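Local coordinates for protein iodotyrosine deiodinase (Thermotoga neapolitana, PDB 6TYK) that removes iodine, bromine or chlorine reductively from halotyrosines such as 3-iodo-L-tyrosine, working as an FMN-dependent homodimer of the nitroreductase family, at residues 53-56 / 57-61; 66-69 / 70-73; 117-120 / 121-125. All blocks are in the same frame, centred on the assembly; numbering follows the deposited sequence.

Contact 1: residues 53-56 / 57-61; sequences DEKL and KGQIR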
# COMPACT_ATOMS: atom_id res chain seq x y z
N ASP A 53 -1.62 -15.75 -21.40
CA ASP A 53 -1.10 -16.62 -22.45
C ASP A 53 -0.15 -17.65 -21.86
O ASP A 53 0.77 -17.30 -21.12
CB ASP A 53 -0.37 -15.79 -23.51
CG ASP A 53 0.24 -16.64 -24.59
OD1 ASP A 53 -0.50 -17.03 -25.52
OD2 ASP A 53 1.45 -16.92 -24.52
N GLU A 54 -0.37 -18.93 -22.17
CA GLU A 54 0.40 -19.98 -21.52
C GLU A 54 1.88 -19.90 -21.85
O GLU A 54 2.71 -20.09 -20.97
CB GLU A 54 -0.16 -21.38 -21.82
CG GLU A 54 -1.48 -21.71 -21.11
CD GLU A 54 -1.40 -21.63 -19.59
OE1 GLU A 54 -0.32 -21.86 -18.99
OE2 GLU A 54 -2.44 -21.33 -18.97
N LYS A 55 2.23 -19.62 -23.10
CA LYS A 55 3.63 -19.50 -23.47
C LYS A 55 4.29 -18.35 -22.71
O LYS A 55 5.41 -18.47 -22.21
CB LYS A 55 3.78 -19.30 -24.98
CG LYS A 55 5.19 -18.94 -25.40
CD LYS A 55 5.24 -18.56 -26.87
CE LYS A 55 6.66 -18.23 -27.31
NZ LYS A 55 7.57 -19.40 -27.17
N LEU A 56 3.60 -17.22 -22.62
CA LEU A 56 4.16 -16.07 -21.93
C LEU A 56 4.30 -16.34 -20.43
O LEU A 56 5.31 -15.97 -19.83
CB LEU A 56 3.31 -14.83 -22.18
CG LEU A 56 3.77 -13.55 -21.50
CD1 LEU A 56 5.20 -13.22 -21.88
CD2 LEU A 56 2.82 -12.43 -21.91
N LYS A 57 3.30 -16.98 -19.82
CA LYS A 57 3.41 -17.34 -18.41
C LYS A 57 4.62 -18.23 -18.21
O LYS A 57 5.33 -18.08 -17.22
CB LYS A 57 2.15 -18.06 -17.90
CG LYS A 57 0.92 -17.17 -17.84
CD LYS A 57 -0.22 -17.76 -17.02
CE LYS A 57 -0.34 -19.25 -17.18
NZ LYS A 57 -1.60 -19.75 -16.58
N GLY A 58 4.85 -19.14 -19.15
CA GLY A 58 5.98 -20.03 -19.05
C GLY A 58 7.30 -19.28 -19.10
O GLY A 58 8.23 -19.58 -18.35
N GLN A 59 7.39 -18.30 -20.00
CA GLN A 59 8.59 -17.48 -20.10
C GLN A 59 8.83 -16.71 -18.81
O GLN A 59 9.95 -16.66 -18.29
CB GLN A 59 8.50 -16.52 -21.28
CG GLN A 59 8.48 -17.19 -22.64
CD GLN A 59 8.20 -16.20 -23.76
OE1 GLN A 59 7.28 -15.39 -23.67
NE2 GLN A 59 9.01 -16.26 -24.81
N ILE A 60 7.76 -16.13 -18.27
CA ILE A 60 7.86 -15.38 -17.03
C ILE A 60 8.29 -16.32 -15.90
O ILE A 60 9.19 -16.00 -15.13
CB ILE A 60 6.54 -14.68 -16.69
CG1 ILE A 60 6.31 -13.54 -17.69
CG2 ILE A 60 6.56 -14.13 -15.26
CD1 ILE A 60 4.95 -12.88 -17.58
N ARG A 61 7.67 -17.49 -15.84
CA ARG A 61 8.01 -18.46 -14.81
C ARG A 61 9.47 -18.83 -14.87
O ARG A 61 10.16 -18.84 -13.86
CB ARG A 61 7.17 -19.72 -14.94
CG ARG A 61 7.53 -20.78 -13.90
CD ARG A 61 6.49 -21.88 -13.88
NE ARG A 61 6.25 -22.42 -15.21
CZ ARG A 61 7.05 -23.29 -15.81
NH1 ARG A 61 8.15 -23.70 -15.21
NH2 ARG A 61 6.74 -23.73 -17.03
O HOH W 1 10.51 -18.81 -26.34

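Contact 2: residues 66-69 / 70-73; sequences RSEK and TFYE. With IYR (3-iodo-tyrosine), chain D.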
# COMPACT_ATOMS: atom_id res chain seq x y z
N ARG A 66 14.87 -18.90 -12.67
CA ARG A 66 16.32 -18.80 -12.82
C ARG A 66 16.88 -17.80 -11.81
O ARG A 66 17.88 -18.06 -11.12
CB ARG A 66 16.68 -18.38 -14.24
CG ARG A 66 18.14 -18.00 -14.43
CD ARG A 66 19.06 -19.19 -14.20
NE ARG A 66 19.48 -19.32 -12.81
CZ ARG A 66 20.36 -20.22 -12.37
NH1 ARG A 66 20.92 -21.07 -13.22
NH2 ARG A 66 20.68 -20.26 -11.09
N SER A 67 16.21 -16.66 -11.73
CA SER A 67 16.61 -15.60 -10.82
C SER A 67 16.50 -16.08 -9.37
O SER A 67 17.39 -15.83 -8.56
CB SER A 67 15.72 -14.37 -11.05
OG SER A 67 16.07 -13.29 -10.20
N GLU A 68 15.41 -16.77 -9.06
CA GLU A 68 15.21 -17.31 -7.71
C GLU A 68 16.27 -18.36 -7.38
O GLU A 68 16.76 -18.40 -6.26
CB GLU A 68 13.82 -17.94 -7.56
CG GLU A 68 12.66 -16.96 -7.65
CD GLU A 68 12.60 -15.98 -6.50
OE1 GLU A 68 13.54 -15.94 -5.68
OE2 GLU A 68 11.58 -15.25 -6.42
N LYS A 69 16.62 -19.19 -8.35
CA LYS A 69 17.59 -20.25 -8.07
C LYS A 69 18.91 -19.65 -7.62
O LYS A 69 19.52 -20.11 -6.65
CB LYS A 69 17.80 -21.12 -9.30
CG LYS A 69 18.52 -22.40 -9.00
CD LYS A 69 18.46 -23.34 -10.18
CE LYS A 69 19.13 -24.65 -9.86
NZ LYS A 69 20.60 -24.46 -9.70
N THR A 70 19.34 -18.61 -8.31
CA THR A 70 20.58 -17.92 -7.97
C THR A 70 20.43 -17.26 -6.60
O THR A 70 21.34 -17.31 -5.76
CB THR A 70 20.92 -16.87 -9.03
OG1 THR A 70 21.10 -17.53 -10.30
CG2 THR A 70 22.18 -16.12 -8.67
N PHE A 71 19.28 -16.64 -6.38
CA PHE A 71 18.98 -16.01 -5.11
C PHE A 71 19.07 -17.00 -3.95
O PHE A 71 19.72 -16.73 -2.94
CB PHE A 71 17.59 -15.36 -5.16
CG PHE A 71 17.04 -14.96 -3.82
CD1 PHE A 71 17.43 -13.78 -3.22
CD2 PHE A 71 16.12 -15.76 -3.17
CE1 PHE A 71 16.92 -13.41 -1.98
CE2 PHE A 71 15.60 -15.40 -1.94
CZ PHE A 71 16.01 -14.22 -1.35
N TYR A 72 18.44 -18.16 -4.10
CA TYR A 72 18.46 -19.18 -3.05
C TYR A 72 19.86 -19.73 -2.78
O TYR A 72 20.17 -20.13 -1.66
CB TYR A 72 17.46 -20.30 -3.36
CG TYR A 72 16.07 -19.97 -2.87
CD1 TYR A 72 15.19 -19.25 -3.66
CD2 TYR A 72 15.67 -20.34 -1.60
CE1 TYR A 72 13.93 -18.94 -3.20
CE2 TYR A 72 14.42 -20.04 -1.14
CZ TYR A 72 13.55 -19.33 -1.94
OH TYR A 72 12.30 -19.01 -1.47
N GLU A 73 20.71 -19.72 -3.80
CA GLU A 73 22.10 -20.16 -3.65
C GLU A 73 22.96 -19.13 -2.91
O GLU A 73 24.01 -19.47 -2.37
CB GLU A 73 22.71 -20.46 -5.02
CG GLU A 73 22.05 -21.63 -5.74
CD GLU A 73 22.48 -21.75 -7.19
OE1 GLU A 73 23.20 -20.85 -7.67
OE2 GLU A 73 22.11 -22.75 -7.84
N IYR D . 10.98 -14.19 -3.85
CA IYR D . 11.46 -15.36 -3.16
CB IYR D . 11.77 -15.19 -1.66
CC IYR D . 10.69 -14.58 -0.83
CD IYR D . 10.78 -13.22 -0.50
CE IYR D . 9.83 -12.59 0.30
IE IYR D . 10.02 -10.62 0.68
CF IYR D . 8.76 -13.35 0.79
OF IYR D . 7.78 -12.82 1.59
CG IYR D . 8.65 -14.71 0.47
CH IYR D . 9.62 -15.32 -0.32
C IYR D . 10.50 -16.53 -3.27
O IYR D . 10.67 -17.70 -2.94
OXT IYR D . 9.30 -16.21 -3.83

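Contact 3: residues 117-120 / 121-125; sequences VWLA and VGYLL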
# COMPACT_ATOMS: atom_id res chain seq x y z
N VAL A 117 0.93 3.10 -5.44
CA VAL A 117 0.61 1.83 -6.04
C VAL A 117 0.51 0.73 -4.98
O VAL A 117 -0.40 -0.08 -5.01
CB VAL A 117 1.58 1.46 -7.18
CG1 VAL A 117 1.37 0.03 -7.61
CG2 VAL A 117 1.39 2.43 -8.36
N TRP A 118 1.44 0.72 -4.03
CA TRP A 118 1.38 -0.30 -2.98
C TRP A 118 0.17 -0.14 -2.08
O TRP A 118 -0.45 -1.12 -1.68
CB TRP A 118 2.71 -0.38 -2.21
CG TRP A 118 3.68 -1.17 -3.02
CD1 TRP A 118 4.62 -0.68 -3.89
CD2 TRP A 118 3.74 -2.60 -3.11
NE1 TRP A 118 5.27 -1.73 -4.51
CE2 TRP A 118 4.75 -2.92 -4.04
CE3 TRP A 118 3.03 -3.64 -2.51
CZ2 TRP A 118 5.09 -4.23 -4.35
CZ3 TRP A 118 3.36 -4.93 -2.82
CH2 TRP A 118 4.38 -5.22 -3.74
N LEU A 119 -0.22 1.11 -1.82
CA LEU A 119 -1.46 1.37 -1.09
C LEU A 119 -2.64 0.75 -1.85
O LEU A 119 -3.47 0.04 -1.28
CB LEU A 119 -1.61 2.87 -0.95
CG LEU A 119 -2.68 3.40 0.00
CD1 LEU A 119 -2.36 4.84 0.34
CD2 LEU A 119 -4.05 3.29 -0.62
N ALA A 120 -2.71 1.02 -3.16
CA ALA A 120 -3.76 0.46 -4.00
C ALA A 120 -3.72 -1.06 -4.03
O ALA A 120 -4.76 -1.71 -4.10
CB ALA A 120 -3.65 1.02 -5.42
N VAL A 121 -2.52 -1.65 -3.96
CA VAL A 121 -2.41 -3.10 -3.89
C VAL A 121 -3.09 -3.65 -2.62
O VAL A 121 -3.72 -4.71 -2.65
CB VAL A 121 -0.94 -3.57 -3.98
CG1 VAL A 121 -0.83 -5.06 -3.61
CG2 VAL A 121 -0.39 -3.31 -5.37
N GLY A 122 -3.01 -2.91 -1.53
CA GLY A 122 -3.74 -3.28 -0.33
C GLY A 122 -5.24 -3.36 -0.58
O GLY A 122 -5.87 -4.34 -0.19
N TYR A 123 -5.80 -2.35 -1.25
CA TYR A 123 -7.21 -2.39 -1.64
C TYR A 123 -7.46 -3.63 -2.50
O TYR A 123 -8.43 -4.36 -2.30
CB TYR A 123 -7.57 -1.18 -2.49
CG TYR A 123 -7.89 0.11 -1.76
CD1 TYR A 123 -7.19 0.51 -0.63
CD2 TYR A 123 -8.88 0.95 -2.25
CE1 TYR A 123 -7.48 1.71 0.01
CE2 TYR A 123 -9.18 2.16 -1.63
CZ TYR A 123 -8.48 2.52 -0.50
OH TYR A 123 -8.77 3.71 0.13
N LEU A 124 -6.59 -3.83 -3.47
CA LEU A 124 -6.74 -4.90 -4.46
C LEU A 124 -6.82 -6.27 -3.79
O LEU A 124 -7.69 -7.08 -4.12
CB LEU A 124 -5.57 -4.84 -5.44
CG LEU A 124 -5.74 -5.45 -6.82
CD1 LEU A 124 -4.65 -4.91 -7.75
CD2 LEU A 124 -5.69 -6.96 -6.75
N LEU A 125 -5.93 -6.52 -2.85
CA LEU A 125 -5.91 -7.83 -2.18
C LEU A 125 -7.19 -8.08 -1.39
O LEU A 125 -7.69 -9.21 -1.36
CB LEU A 125 -4.71 -7.95 -1.26
CG LEU A 125 -3.34 -7.86 -1.95
CD1 LEU A 125 -2.24 -8.10 -0.92
CD2 LEU A 125 -3.24 -8.85 -3.09

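Contact 1: residues 53-56 / 57-61
Lys57 NZ is gripped by three oxygens. One belongs to this stretch of helix: Glu54 OE2, in a salt bridge 3.0 Å from Lys57 NZ. The other two are the backbone carbonyls of Lys96 and Ala98, which tie the ammonium to the end of helix 94-97 and the residues after it. The ammonium meets Glu54 OE2 on its syn side, 32° out of the carboxylate plane. Both chains are bent in this pair. Glu54 turns back at chi2 (-59°) and Lys57 kinks at chi3 (-37°). They then run side by side, and Lys57 CE lies only 3.2 Å from Glu54 OE1.

These residues make up the N-cap and first two turns of helix 54-74, with Asp53 at the N-cap. Asp53 OD2 accepts from Leu56 N at 2.9 Å, on the anti side of the carboxylate. The carbonyl of Asp53 starts the helical bonding by taking Lys57 N, with 2.9 Å from Lys57 N to Asp53 O. A negative side chain here would probably also suit the positive end of the helix dipole. The backbone N of Asp53 bonds to Asn184 OD1 of the second subunit, so the cap sits at the dimer contact.

Leu56 is buried, and it too packs on Asn184 of the second subunit. Its CG rests 4.1 Å from Ile60 CD1, and both side chains pack on Val51 of strand 46-51. Gln59 crosses Leu56 at about a right angle, bringing Gln59 OE1 3.5 Å from Leu56 CD1. On the outer side, Lys55 and Gln59 share a water. It accepts from Lys55 NZ at 3.1 Å and, weakly, from Gln59 NE2 at 3.3 Å.

Contact 2: residues 66-69 / 70-73
The ring of Tyr72 has Glu68 O at its edge, 3.2 Å from Tyr72 CD1. The carboxylate oxygen O of the bound 3-iodo-tyrosine also lies at that ring's edge. One face of the Tyr72 ring takes Phe71 CE2, offset toward the rim. Tyr72 CE1 in turn lies in the plane of the Phe71 ring, at its edge. Phe71 CE2 also touches the ligand, 3.8 Å from its CB.

Two hydrogen bonds from this turn hold the ligand's amino acid end. Tyr72 OH donates to ligand O at 2.6 Å, and ligand N donates to Glu68 OE2 at 2.8 Å. A bend at chi2 (-67°) turns the Glu68 carboxylate to the ligand, and Tyr138 OH bonds the same OE2.

On the outer side of the turn, Lys69 NZ forms a salt bridge with Glu73 OE2 at 2.9 Å, nearly in line with the C-O bond. Arg66 NH2 reaches Thr70 OG1 at 2.9 Å in a weak, bent hydrogen bond. An alanine in place of Lys69 would leave Glu73 OE2 without its ammonium mate and is likely to let that carboxylate swing more freely.

Helix 54-74 thus gives Glu68 and Tyr72, one turn apart, to the substrate site. Lys92 NZ also bonds the ligand, as does the backbone N of Met41 of the second subunit. This polar grip on the zwitterion is characteristic of iodotyrosine deiodinases.

Contact 3: residues 117-120 / 121-125
Helix 113-130 belongs to the nitroreductase fold, and in this buried part of it the side chains at 117-120 meet those at 121-125. One side packs against the sheet, and another meets the second subunit.

Leu119 and Tyr123 lie side by side and point the same way. The branch that touches is Leu119 CD2, 3.8 Å from Tyr123 CE1. Leu119 CG is turned away from its own amide nitrogen (chi1 -169°), while Tyr123 CG lies beside its nitrogen (chi1 -82°). This brings the methyl to the ring. Both residues also pack on Pro38. Across the dimer, Leu119 rests on Val121 of the second subunit and Tyr123 on Gly122 of the second subunit.

Val121 packs back on the preceding turn. Its CG2 lies beside the backbone N, 3.3 Å from Val117 O and 4.4 Å from Val117 CG1. Trp118 CE3 comes within 4.2 Å of Val121 CB. The indole is fixed at its polar end by a hydrogen bond from Trp118 NE1 to Glu159 OE1, and Trp118 touches the flavin mononucleotide.

Among the backbone bonds, Val121 N to Val117 O is 2.8 Å, and Leu124 N to Ala120 O is 2.9 Å. The bond from Tyr123 N to Leu119 O is long and weak, at 3.3 Å. At Gly122 a beta carbon would stand 3.1 Å from Leu119 O.

Val117 and Leu124 face strands 46-51 and 100-107, and Leu124 also meets helix 24-35. A long helix set between the sheet and the partner subunit, with a residue at the flavin, is typical of the dimeric nitroreductase fold.

How the contacts relate
Contacts 1 and 2 are in series on helix 54-74. Their centres are 19 Å apart and their nearest atoms about 5 Å apart. Contact 1 starts the helix at the dimer contact, and contact 2, near its other end, holds the substrate. The Ile60 side chain of contact 1 lies about 12 Å from a bound 3-iodo-tyrosine. Contact 3 belongs to another helix, about 24 Å from contact 1 and 27 Å from contact 2, centre to centre. It lies across the chain's centre from both. Contacts 2 and 3 lie near a bound FMN: the side chain of Glu68 is about 5 Å from one and that of Trp118 about 4 Å. Contacts 1 and 3 both touch the second subunit.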